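Local coordinates for protein quinoline 2-oxidoreductase medium subunit (Pseudomonas putida, PDB 1T3Q) that binds flavin-adenine dinucleotide as the flavoprotein subunit of a molybdenum hydroxylase that oxidises quinoline, and probably passes electrons through that flavin, at residues Y8-S13 against D52-S57; A66-V71 against R168-I173; A191-A196 against S266-I271; G203-A208 against G232-E237. One frame throughout, in Å; residues are numbered along the deposited sequence.

Interaction 1: Y8-S13 against D52-S57; sequences YRAPAS and DLRNVS
Tyr8 and Asp52 meet through their polar ends: the phenol OH of Tyr8 donates to OD2 of Asp52 at 2.6 Å, and this acceptor lies at the edge of the ring, near its plane. Ring and carboxylate planes stand 79° apart, the hydroxyl reaching OD2 on its anti side. CG of Tyr8 is anti to the backbone N (chi1 174°), which sets the root of the ring beside its own carbonyl carbon. Farther out, CE1, CZ and OH lie against CB and OD2 of Asp52. OD2 also accepts from Gln74 NE2 of the small subunit, while OD1 takes the backbone N of Arg54 at 3.0 Å from above the carboxylate plane. Both oxygens of Asp52 are therefore occupied. The Tyr8 OH accepts in turn from a water that accepts from Arg54 NH1; NH2 of the same arginine goes to Glu76 O of the small subunit. Asp52 N bonds Arg9 O at 2.8 Å, and Asn55 ND2 donates to Ala10 O at 2.7 Å, the acceptor lying in the amide plane although the donor stands 36° out of the carbonyl plane. A second water spends both protons on Pro11 O and Asp52 O and accepts from Asn55 N, so one molecule serves three backbone groups. Ala10 CB lies 3.9 Å from Asp52 CB. The bond from Asp52 OD1 makes an Asx turn that overlaps a type I turn from Leu53 to Val56, at the end of strand 49-52, the middle strand of the parallel sheet in the FAD-binding domain; Leu53 itself touches the flavin nucleotide.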
loop_
_atom_site.group_PDB
_atom_site.type_symbol
_atom_site.label_atom_id
_atom_site.label_comp_id
_atom_site.label_asym_id
_atom_site.label_seq_id
_atom_site.Cartn_x
_atom_site.Cartn_y
_atom_site.Cartn_z
ATOM N N TYR C 8 20.265 5.354 -31.300
ATOM C CA TYR C 8 21.052 4.127 -31.375
ATOM C C TYR C 8 20.892 3.389 -32.695
ATOM O O TYR C 8 19.792 3.296 -33.236
ATOM C CB TYR C 8 20.638 3.202 -30.229
ATOM C CG TYR C 8 21.261 1.823 -30.249
ATOM C CD1 TYR C 8 22.500 1.580 -29.650
ATOM C CD2 TYR C 8 20.584 0.745 -30.824
ATOM C CE1 TYR C 8 23.046 0.291 -29.616
ATOM C CE2 TYR C 8 21.119 -0.541 -30.798
ATOM C CZ TYR C 8 22.348 -0.761 -30.192
ATOM O OH TYR C 8 22.863 -2.037 -30.155
ATOM N N ARG C 9 22.005 2.866 -33.199
ATOM C CA ARG C 9 22.024 2.100 -34.439
ATOM C C ARG C 9 23.031 0.968 -34.301
ATOM O O ARG C 9 24.084 1.136 -33.685
ATOM C CB ARG C 9 22.415 2.989 -35.630
ATOM C CG ARG C 9 21.351 3.987 -36.025
ATOM C CD ARG C 9 21.715 4.739 -37.301
ATOM N NE ARG C 9 21.813 3.870 -38.474
ATOM C CZ ARG C 9 21.835 4.321 -39.725
ATOM N NH1 ARG C 9 21.762 5.626 -39.957
ATOM N NH2 ARG C 9 21.928 3.476 -40.745
ATOM N N ALA C 10 22.697 -0.186 -34.867
ATOM C CA ALA C 10 23.574 -1.350 -34.827
ATOM C C ALA C 10 23.622 -1.941 -36.236
ATOM O O ALA C 10 23.039 -2.990 -36.504
ATOM C CB ALA C 10 23.040 -2.379 -33.837
ATOM N N PRO C 11 24.318 -1.260 -37.158
ATOM C CA PRO C 11 24.438 -1.715 -38.548
ATOM C C PRO C 11 25.052 -3.100 -38.732
ATOM O O PRO C 11 25.906 -3.534 -37.958
ATOM C CB PRO C 11 25.249 -0.602 -39.213
ATOM C CG PRO C 11 25.980 0.037 -38.088
ATOM C CD PRO C 11 25.002 0.026 -36.960
ATOM N N ALA C 12 24.603 -3.784 -39.779
ATOM C CA ALA C 12 25.065 -5.133 -40.078
ATOM C C ALA C 12 26.374 -5.175 -40.851
ATOM O O ALA C 12 26.896 -6.258 -41.121
ATOM C CB ALA C 12 23.986 -5.883 -40.846
ATOM N N SER C 13 26.907 -4.010 -41.216
ATOM C CA SER C 13 28.159 -3.977 -41.959
ATOM C C SER C 13 29.060 -2.826 -41.537
ATOM O O SER C 13 28.590 -1.793 -41.058
ATOM C CB SER C 13 27.892 -3.878 -43.466
ATOM O OG SER C 13 27.554 -2.554 -43.845
ATOM N N ASP C 52 26.570 0.858 -32.431
ATOM C CA ASP C 52 27.009 -0.439 -31.931
ATOM C C ASP C 52 27.670 -1.256 -33.040
ATOM O O ASP C 52 27.233 -1.216 -34.193
ATOM C CB ASP C 52 25.794 -1.209 -31.384
ATOM C CG ASP C 52 26.170 -2.241 -30.328
ATOM O OD1 ASP C 52 27.287 -2.793 -30.394
ATOM O OD2 ASP C 52 25.334 -2.510 -29.439
ATOM N N LEU C 53 28.715 -1.996 -32.688
ATOM C CA LEU C 53 29.424 -2.833 -33.651
ATOM C C LEU C 53 29.030 -4.301 -33.488
ATOM O O LEU C 53 29.619 -5.176 -34.123
ATOM C CB LEU C 53 30.941 -2.693 -33.460
ATOM C CG LEU C 53 31.528 -1.282 -33.550
ATOM C CD1 LEU C 53 33.023 -1.340 -33.294
ATOM C CD2 LEU C 53 31.245 -0.683 -34.923
ATOM N N ARG C 54 28.019 -4.568 -32.663
ATOM C CA ARG C 54 27.587 -5.942 -32.405
ATOM C C ARG C 54 27.226 -6.773 -33.634
ATOM O O ARG C 54 27.392 -7.990 -33.623
ATOM C CB ARG C 54 26.399 -5.967 -31.427
ATOM C CG ARG C 54 25.126 -5.313 -31.937
ATOM C CD ARG C 54 23.937 -5.583 -31.007
ATOM N NE ARG C 54 23.659 -7.016 -30.879
ATOM C CZ ARG C 54 22.629 -7.530 -30.208
ATOM N NH1 ARG C 54 21.763 -6.737 -29.593
ATOM N NH2 ARG C 54 22.473 -8.844 -30.143
ATOM N N ASN C 55 26.738 -6.131 -34.691
ATOM C CA ASN C 55 26.341 -6.874 -35.884
ATOM C C ASN C 55 27.354 -6.939 -37.021
ATOM O O ASN C 55 27.015 -7.345 -38.132
ATOM C CB ASN C 55 25.014 -6.335 -36.420
ATOM C CG ASN C 55 23.894 -6.464 -35.415
ATOM O OD1 ASN C 55 23.751 -7.499 -34.768
ATOM N ND2 ASN C 55 23.088 -5.418 -35.283
ATOM N N VAL C 56 28.591 -6.546 -36.749
ATOM C CA VAL C 56 29.640 -6.588 -37.765
ATOM C C VAL C 56 30.467 -7.834 -37.450
ATOM O O VAL C 56 31.503 -7.760 -36.797
ATOM C CB VAL C 56 30.521 -5.323 -37.697
ATOM C CG1 VAL C 56 31.452 -5.266 -38.901
ATOM C CG2 VAL C 56 29.634 -4.082 -37.650
ATOM N N SER C 57 29.983 -8.978 -37.928
ATOM C CA SER C 57 30.604 -10.275 -37.670
ATOM C C SER C 57 32.114 -10.382 -37.837
ATOM O O SER C 57 32.786 -10.997 -37.003
ATOM C CB SER C 57 29.925 -11.360 -38.514
ATOM O OG SER C 57 30.108 -11.123 -39.898
HETATM O O HOH W 1 21.158 -4.152 -30.317
HETATM O O HOH W 2 26.362 -3.539 -35.321
HETATM O O HOH W 3 28.758 -8.306 -40.682
#

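Interaction 2: A66-V71 against R168-I173; sequences AGILSV and RVEIPI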
loop_
_atom_site.group_PDB
_atom_site.type_symbol
_atom_site.label_atom_id
_atom_site.label_comp_id
_atom_site.label_asym_id
_atom_site.label_seq_id
_atom_site.Cartn_x
_atom_site.Cartn_y
_atom_site.Cartn_z
ATOM N N ALA C 66 50.776 -17.303 -40.977
ATOM C CA ALA C 66 52.173 -16.939 -41.164
ATOM C C ALA C 66 52.774 -16.193 -39.978
ATOM O O ALA C 66 53.136 -15.025 -40.103
ATOM C CB ALA C 66 52.316 -16.089 -42.427
ATOM N N GLY C 67 52.879 -16.862 -38.837
ATOM C CA GLY C 67 53.466 -16.237 -37.664
ATOM C C GLY C 67 52.753 -15.054 -37.024
ATOM O O GLY C 67 53.336 -14.353 -36.187
ATOM N N ILE C 68 51.498 -14.816 -37.388
ATOM C CA ILE C 68 50.781 -13.697 -36.777
ATOM C C ILE C 68 49.336 -14.000 -36.380
ATOM O O ILE C 68 48.570 -14.594 -37.140
ATOM C CB ILE C 68 50.829 -12.445 -37.686
ATOM C CG1 ILE C 68 49.447 -11.814 -37.829
ATOM C CG2 ILE C 68 51.403 -12.804 -39.030
ATOM C CD1 ILE C 68 49.466 -10.565 -38.681
ATOM N N LEU C 69 48.983 -13.578 -35.171
ATOM C CA LEU C 69 47.656 -13.788 -34.613
ATOM C C LEU C 69 46.796 -12.572 -34.923
ATOM O O LEU C 69 47.185 -11.446 -34.620
ATOM C CB LEU C 69 47.772 -13.969 -33.099
ATOM C CG LEU C 69 46.652 -14.620 -32.288
ATOM C CD1 LEU C 69 46.586 -13.896 -30.956
ATOM C CD2 LEU C 69 45.314 -14.550 -33.002
ATOM N N SER C 70 45.645 -12.802 -35.548
ATOM C CA SER C 70 44.728 -11.721 -35.883
ATOM C C SER C 70 43.530 -11.766 -34.931
ATOM O O SER C 70 42.810 -12.766 -34.867
ATOM C CB SER C 70 44.252 -11.854 -37.335
ATOM O OG SER C 70 43.373 -10.794 -37.681
ATOM N N VAL C 71 43.331 -10.685 -34.179
ATOM C CA VAL C 71 42.218 -10.600 -33.233
ATOM C C VAL C 71 41.316 -9.427 -33.603
ATOM O O VAL C 71 41.774 -8.288 -33.674
ATOM C CB VAL C 71 42.725 -10.403 -31.786
ATOM C CG1 VAL C 71 41.543 -10.368 -30.816
ATOM C CG2 VAL C 71 43.682 -11.519 -31.414
ATOM N N ARG C 168 40.858 -4.631 -36.465
ATOM C CA ARG C 168 41.517 -5.783 -35.878
ATOM C C ARG C 168 42.930 -5.432 -35.468
ATOM O O ARG C 168 43.459 -4.386 -35.836
ATOM C CB ARG C 168 41.553 -6.952 -36.871
ATOM C CG ARG C 168 42.343 -6.660 -38.137
ATOM C CD ARG C 168 42.570 -7.917 -38.969
ATOM N NE ARG C 168 43.403 -7.627 -40.133
ATOM C CZ ARG C 168 42.994 -6.927 -41.186
ATOM N NH1 ARG C 168 43.821 -6.703 -42.195
ATOM N NH2 ARG C 168 41.751 -6.466 -41.239
ATOM N N VAL C 169 43.522 -6.318 -34.683
ATOM C CA VAL C 169 44.876 -6.146 -34.215
ATOM C C VAL C 169 45.624 -7.396 -34.631
ATOM O O VAL C 169 45.132 -8.510 -34.459
ATOM C CB VAL C 169 44.936 -6.027 -32.682
ATOM C CG1 VAL C 169 46.383 -5.888 -32.237
ATOM C CG2 VAL C 169 44.114 -4.836 -32.221
ATOM N N GLU C 170 46.802 -7.206 -35.206
ATOM C CA GLU C 170 47.605 -8.338 -35.623
ATOM C C GLU C 170 48.837 -8.378 -34.738
ATOM O O GLU C 170 49.624 -7.434 -34.701
ATOM C CB GLU C 170 47.964 -8.215 -37.109
ATOM C CG GLU C 170 46.744 -8.418 -38.017
ATOM C CD GLU C 170 47.077 -8.497 -39.501
ATOM O OE1 GLU C 170 46.130 -8.620 -40.305
ATOM O OE2 GLU C 170 48.271 -8.437 -39.866
ATOM N N ILE C 171 48.975 -9.472 -33.999
ATOM C CA ILE C 171 50.090 -9.651 -33.081
ATOM C C ILE C 171 51.082 -10.677 -33.600
ATOM O O ILE C 171 50.724 -11.832 -33.832
ATOM C CB ILE C 171 49.605 -10.140 -31.702
ATOM C CG1 ILE C 171 48.470 -9.249 -31.198
ATOM C CG2 ILE C 171 50.761 -10.134 -30.711
ATOM C CD1 ILE C 171 47.853 -9.732 -29.903
ATOM N N PRO C 172 52.344 -10.269 -33.794
ATOM C CA PRO C 172 53.355 -11.208 -34.283
ATOM C C PRO C 172 53.595 -12.257 -33.206
ATOM O O PRO C 172 53.767 -11.914 -32.037
ATOM C CB PRO C 172 54.585 -10.324 -34.482
ATOM C CG PRO C 172 54.005 -8.969 -34.736
ATOM C CD PRO C 172 52.890 -8.904 -33.726
ATOM N N ILE C 173 53.587 -13.531 -33.583
ATOM C CA ILE C 173 53.833 -14.582 -32.606
ATOM C C ILE C 173 55.234 -14.329 -32.049
ATOM O O ILE C 173 56.229 -14.413 -32.770
ATOM C CB ILE C 173 53.749 -15.977 -33.259
ATOM C CG1 ILE C 173 52.320 -16.213 -33.761
ATOM C CG2 ILE C 173 54.149 -17.050 -32.254
ATOM C CD1 ILE C 173 52.115 -17.535 -34.466
#
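Gly67 starts the pairing, its O accepting from Ile173 N at 2.7 Å with an almost straight N-H...O angle of 171°. CG1 of Ile173 folds back to 3.2 Å from the same Gly67 O, and its CD1 lies beside the glycine's CA and C. Ile68, facing Pro172 in a non-hydrogen-bonded pair, brings its CA near Ile171 O in a CA-H...O contact; the position of its terminal methyl near Glu170 is doubtful. Leu69 and Ile171 form a hydrogen-bonded pair, Ile171 N to Leu69 O at 2.7 Å and Leu69 N to Ile171 O at 2.8 Å. Ser70 lies opposite Glu170, and its OG, anti to the backbone N (chi1 -179°), approaches CD of Arg168 at 3.3 Å. Beside it, Arg168 NE gives a salt bridge to OE1 of Glu170 at 2.9 Å, the carboxylate oxygen lying in the guanidinium plane. An alanine in place of Glu170 would remove that acceptor and would probably leave NE without its charged mate, the guanidinium then relying on its other contacts. Val71 completes the series with two bonds to Val169, N to O and O to N. The two strands run antiparallel, 159° between their directions. Leu69, Val71, Val169 and Ile171 share one face and pack on helices: Leu69 on 84-89, Val71 on 111-117, Val169 and Ile171 on 123-130. Arg168 makes a cation-pi contact with Tyr136. Strand 68-72 lies between 62-65 and 165-172 in a five-strand antiparallel sheet, and 165-172 continues it to 134-139.

Interaction 3: A191-A196 against S266-I271; sequences ALVMAA and SLAKAI
Val193 is the bump of this contact, and Leu267, Ala268 and Ile271 outline the hollow that receives it. Its CG2 lies 3.8 Å from Ile271 CG1 and 3.9 Å from Leu267 CB, against two side chains one helical turn apart. CG1 is turned instead to Ala268 CB at 4.1 Å, where the small alanine allows the branched side chain close to the helix backbone. The torsion makes this split: at chi1 -61° CG1 sits beside the backbone N and is given to Ala268, while CG2, in the crowded position between N and the carbonyl carbon, is given to Leu267 and Ile271. An alanine at Val193 would take away both methyls and would probably open a gap between Leu267 and Ile271. Leu192 and Ala195 make smaller contacts: Leu192 CD1 touches Leu267 CD1 at 3.7 Å, methyl against methyl, and Ala195 CB meets Ile271 CG2 at 4.1 Å. The match is wholly apolar. Strand and helix run in nearly the same direction, 28° apart, with their axes 8.0 Å from each other at closest approach, so Leu192, Val193 and Ala195 meet Leu267 to Ile271 in the same order. Helix 261-284 thus lies on one face of the antiparallel sheet, where strand 193-202 is flanked by 177-183 and 205-214. Met194 points away from the helix and packs on Glu123 and Phe126 of helix 123-130, while Leu267 also touches Thr652 of the large subunit.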
loop_
_atom_site.group_PDB
_atom_site.type_symbol
_atom_site.label_atom_id
_atom_site.label_comp_id
_atom_site.label_asym_id
_atom_site.label_seq_id
_atom_site.Cartn_x
_atom_site.Cartn_y
_atom_site.Cartn_z
ATOM N N ALA C 191 46.117 -0.950 -12.028
ATOM C CA ALA C 191 47.491 -1.017 -11.554
ATOM C C ALA C 191 48.176 0.328 -11.385
ATOM O O ALA C 191 47.968 1.247 -12.171
ATOM C CB ALA C 191 48.311 -1.888 -12.498
ATOM N N LEU C 192 48.993 0.440 -10.345
ATOM C CA LEU C 192 49.748 1.661 -10.124
ATOM C C LEU C 192 50.921 1.571 -11.095
ATOM O O LEU C 192 51.375 2.577 -11.635
ATOM C CB LEU C 192 50.264 1.736 -8.685
ATOM C CG LEU C 192 49.226 1.985 -7.586
ATOM C CD1 LEU C 192 49.926 2.096 -6.243
ATOM C CD2 LEU C 192 48.455 3.263 -7.886
ATOM N N VAL C 193 51.392 0.342 -11.315
ATOM C CA VAL C 193 52.503 0.074 -12.223
ATOM C C VAL C 193 52.434 -1.355 -12.755
ATOM O O VAL C 193 52.054 -2.281 -12.035
ATOM C CB VAL C 193 53.880 0.248 -11.524
ATOM C CG1 VAL C 193 54.044 1.675 -11.020
ATOM C CG2 VAL C 193 54.010 -0.741 -10.364
ATOM N N MET C 194 52.782 -1.530 -14.025
ATOM C CA MET C 194 52.803 -2.858 -14.623
ATOM C C MET C 194 54.105 -2.996 -15.395
ATOM O O MET C 194 54.713 -1.998 -15.778
ATOM C CB MET C 194 51.598 -3.082 -15.541
ATOM C CG MET C 194 51.444 -2.098 -16.692
ATOM S SD MET C 194 50.027 -2.556 -17.719
ATOM C CE MET C 194 48.680 -1.921 -16.762
ATOM N N ALA C 195 54.551 -4.230 -15.592
ATOM C CA ALA C 195 55.791 -4.471 -16.309
ATOM C C ALA C 195 55.756 -5.811 -17.026
ATOM O O ALA C 195 55.098 -6.757 -16.586
ATOM C CB ALA C 195 56.977 -4.423 -15.346
ATOM N N ALA C 196 56.466 -5.874 -18.143
ATOM C CA ALA C 196 56.540 -7.086 -18.937
ATOM C C ALA C 196 58.002 -7.317 -19.263
ATOM O O ALA C 196 58.769 -6.367 -19.440
ATOM C CB ALA C 196 55.728 -6.931 -20.220
ATOM N N SER C 266 59.383 3.326 -6.726
ATOM C CA SER C 266 59.836 2.221 -5.896
ATOM C C SER C 266 59.110 0.946 -6.306
ATOM O O SER C 266 59.722 -0.112 -6.437
ATOM C CB SER C 266 59.572 2.523 -4.419
ATOM O OG SER C 266 59.942 1.420 -3.613
ATOM N N LEU C 267 57.802 1.054 -6.516
ATOM C CA LEU C 267 56.997 -0.089 -6.919
ATOM C C LEU C 267 57.361 -0.558 -8.330
ATOM O O LEU C 267 57.438 -1.757 -8.595
ATOM C CB LEU C 267 55.505 0.265 -6.857
ATOM C CG LEU C 267 54.909 0.575 -5.475
ATOM C CD1 LEU C 267 53.453 0.984 -5.626
ATOM C CD2 LEU C 267 55.024 -0.644 -4.566
ATOM N N ALA C 268 57.589 0.391 -9.233
ATOM C CA ALA C 268 57.943 0.056 -10.605
ATOM C C ALA C 268 59.239 -0.749 -10.623
ATOM O O ALA C 268 59.384 -1.697 -11.387
ATOM C CB ALA C 268 58.101 1.329 -11.433
ATOM N N LYS C 269 60.174 -0.367 -9.764
ATOM C CA LYS C 269 61.461 -1.043 -9.675
ATOM C C LYS C 269 61.290 -2.451 -9.096
ATOM O O LYS C 269 61.881 -3.415 -9.593
ATOM C CB LYS C 269 62.410 -0.204 -8.811
ATOM C CG LYS C 269 63.873 -0.624 -8.838
ATOM C CD LYS C 269 64.154 -1.747 -7.855
ATOM C CE LYS C 269 65.644 -2.042 -7.764
ATOM N NZ LYS C 269 65.929 -3.092 -6.748
ATOM N N ALA C 270 60.467 -2.570 -8.058
ATOM C CA ALA C 270 60.226 -3.861 -7.415
ATOM C C ALA C 270 59.519 -4.832 -8.353
ATOM O O ALA C 270 59.870 -6.006 -8.424
ATOM C CB ALA C 270 59.396 -3.668 -6.146
ATOM N N ILE C 271 58.520 -4.335 -9.071
ATOM C CA ILE C 271 57.763 -5.164 -9.998
ATOM C C ILE C 271 58.604 -5.585 -11.206
ATOM O O ILE C 271 58.528 -6.729 -11.664
ATOM C CB ILE C 271 56.509 -4.419 -10.487
ATOM C CG1 ILE C 271 55.624 -4.065 -9.286
ATOM C CG2 ILE C 271 55.746 -5.268 -11.493
ATOM C CD1 ILE C 271 55.178 -5.267 -8.468
#

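Interaction 4: G203-A208 against G232-E237; sequences GGRCVA and GKVIDE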
loop_
_atom_site.group_PDB
_atom_site.type_symbol
_atom_site.label_atom_id
_atom_site.label_comp_id
_atom_site.label_asym_id
_atom_site.label_seq_id
_atom_site.Cartn_x
_atom_site.Cartn_y
_atom_site.Cartn_z
ATOM N N GLY C 203 71.190 -21.067 -23.099
ATOM C CA GLY C 203 71.921 -21.631 -21.984
ATOM C C GLY C 203 71.309 -20.926 -20.793
ATOM O O GLY C 203 70.091 -20.758 -20.739
ATOM N N GLY C 204 72.128 -20.502 -19.841
ATOM C CA GLY C 204 71.588 -19.794 -18.695
ATOM C C GLY C 204 71.942 -18.332 -18.859
ATOM O O GLY C 204 72.005 -17.581 -17.889
ATOM N N ARG C 205 72.164 -17.930 -20.106
ATOM C CA ARG C 205 72.548 -16.561 -20.407
ATOM C C ARG C 205 71.546 -15.854 -21.322
ATOM O O ARG C 205 71.044 -16.435 -22.284
ATOM C CB ARG C 205 73.941 -16.578 -21.048
ATOM C CG ARG C 205 74.649 -15.243 -21.113
ATOM C CD ARG C 205 76.062 -15.444 -21.631
ATOM N NE ARG C 205 76.846 -16.309 -20.751
ATOM C CZ ARG C 205 77.417 -15.905 -19.622
ATOM N NH1 ARG C 205 78.106 -16.760 -18.885
ATOM N NH2 ARG C 205 77.313 -14.641 -19.237
ATOM N N CYS C 206 71.261 -14.594 -21.011
ATOM C CA CYS C 206 70.330 -13.802 -21.807
ATOM C C CYS C 206 70.997 -13.331 -23.092
ATOM O O CYS C 206 72.104 -12.801 -23.064
ATOM C CB CYS C 206 69.846 -12.585 -21.003
ATOM S SG CYS C 206 68.735 -11.477 -21.917
ATOM N N VAL C 207 70.323 -13.532 -24.218
ATOM C CA VAL C 207 70.860 -13.117 -25.509
ATOM C C VAL C 207 70.037 -11.967 -26.084
ATOM O O VAL C 207 70.526 -11.185 -26.894
ATOM C CB VAL C 207 70.868 -14.292 -26.518
ATOM C CG1 VAL C 207 71.691 -15.445 -25.959
ATOM C CG2 VAL C 207 69.451 -14.752 -26.806
ATOM N N ALA C 208 68.784 -11.868 -25.651
ATOM C CA ALA C 208 67.897 -10.808 -26.110
ATOM C C ALA C 208 66.896 -10.493 -25.007
ATOM O O ALA C 208 66.397 -11.397 -24.338
ATOM C CB ALA C 208 67.163 -11.245 -27.373
ATOM N N GLY C 232 73.696 -10.762 -22.722
ATOM C CA GLY C 232 74.909 -11.477 -22.368
ATOM C C GLY C 232 75.082 -11.773 -20.890
ATOM O O GLY C 232 76.105 -12.318 -20.473
ATOM N N LYS C 233 74.089 -11.436 -20.079
ATOM C CA LYS C 233 74.225 -11.682 -18.653
ATOM C C LYS C 233 73.422 -12.849 -18.101
ATOM O O LYS C 233 72.365 -13.206 -18.626
ATOM C CB LYS C 233 73.899 -10.402 -17.874
ATOM C CG LYS C 233 74.891 -9.287 -18.165
ATOM C CD LYS C 233 74.771 -8.127 -17.209
ATOM C CE LYS C 233 75.831 -7.089 -17.516
ATOM N NZ LYS C 233 75.708 -6.607 -18.920
ATOM N N VAL C 234 73.969 -13.472 -17.062
ATOM C CA VAL C 234 73.296 -14.562 -16.382
ATOM C C VAL C 234 72.370 -13.787 -15.463
ATOM O O VAL C 234 72.832 -13.022 -14.616
ATOM C CB VAL C 234 74.267 -15.395 -15.523
ATOM C CG1 VAL C 234 73.486 -16.384 -14.668
ATOM C CG2 VAL C 234 75.250 -16.132 -16.419
ATOM N N ILE C 235 71.068 -13.966 -15.642
ATOM C CA ILE C 235 70.099 -13.236 -14.847
ATOM C C ILE C 235 69.858 -13.793 -13.449
ATOM O O ILE C 235 69.263 -14.857 -13.276
ATOM C CB ILE C 235 68.760 -13.133 -15.603
ATOM C CG1 ILE C 235 68.982 -12.379 -16.917
ATOM C CG2 ILE C 235 67.720 -12.414 -14.745
ATOM C CD1 ILE C 235 67.766 -12.299 -17.811
ATOM N N ASP C 236 70.342 -13.060 -12.453
ATOM C CA ASP C 236 70.152 -13.439 -11.064
ATOM C C ASP C 236 69.582 -12.226 -10.337
ATOM O O ASP C 236 69.334 -11.188 -10.956
ATOM C CB ASP C 236 71.472 -13.899 -10.426
ATOM C CG ASP C 236 72.532 -12.813 -10.396
ATOM O OD1 ASP C 236 73.672 -13.128 -9.993
ATOM O OD2 ASP C 236 72.242 -11.654 -10.764
ATOM N N GLU C 237 69.372 -12.355 -9.032
ATOM C CA GLU C 237 68.802 -11.265 -8.249
ATOM C C GLU C 237 69.472 -9.910 -8.442
ATOM O O GLU C 237 68.798 -8.918 -8.725
ATOM C CB GLU C 237 68.800 -11.630 -6.761
#
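On strand 205-214, just before a classic beta bulge where Val207 and Ala208 face Ser200, Arg205 and Cys206 pair with Gly232 and Lys233 in the loop that links helices 224-230 and 237-248. Cys206 uses both of its backbone polar groups: its N donates to Lys233 O at 3.0 Å, almost straight at 173°, and its O accepts from Gly232 N at 2.6 Å. Gly232 has phi 88°, and with its backbone so turned a CB would run into the carbonyl O of the preceding residue. Arg205 adds a side-chain bond on the same loop, NH2 to Gly232 O at 2.9 Å, with the acceptor in the guanidinium plane. CG and CD of Arg205 each lie 3.3 Å from Gly232 O, and the bend at chi3 (-61°) then turns NE aside. Over one guanidinium face sits CG2 of Val234, 3.5 Å above the plane and offset toward the rim, and CG1 of the same valine is 3.7 Å from Gly204 O. Cys206 CB meets Ile235 CD1 at 3.8 Å, and Ile235 continues to Leu199 and to Ile276 and Ala280 of helix 261-284. Lys233 turns back to Phe229, with a bond to its O and a cation-pi contact. Asp236 N-caps the helix that follows. Three bonds, all onto backbone carbonyls, fix the loop to the strand, and within the two segments the arginine meets a neutral acceptor rather than a carboxylate, so the carbonyl dipole of Gly232 would be likely to help balance its charge.

How the interactions relate
Interactions 1 and 2 both belong to the FAD-binding domain, but to different sheets, the parallel and the antiparallel one; their centres are 24 Å apart and their nearest atoms about 9 Å. Each lies near the flavin nucleotide: the side chains of Asp52 and Val169 come within about 8 and 9 Å of it. Interactions 3 and 4 fall in the C-terminal domain, on neighbouring strands of one sheet, with centres 21 Å apart. Interaction 3 is the nearer to the cofactor, Leu192 standing about 12 Å from it, whereas interaction 4 is remote from the annotated sites. Interactions 1 and 4 are separated by 49 Å between centres, on opposite sides of the chain's centre.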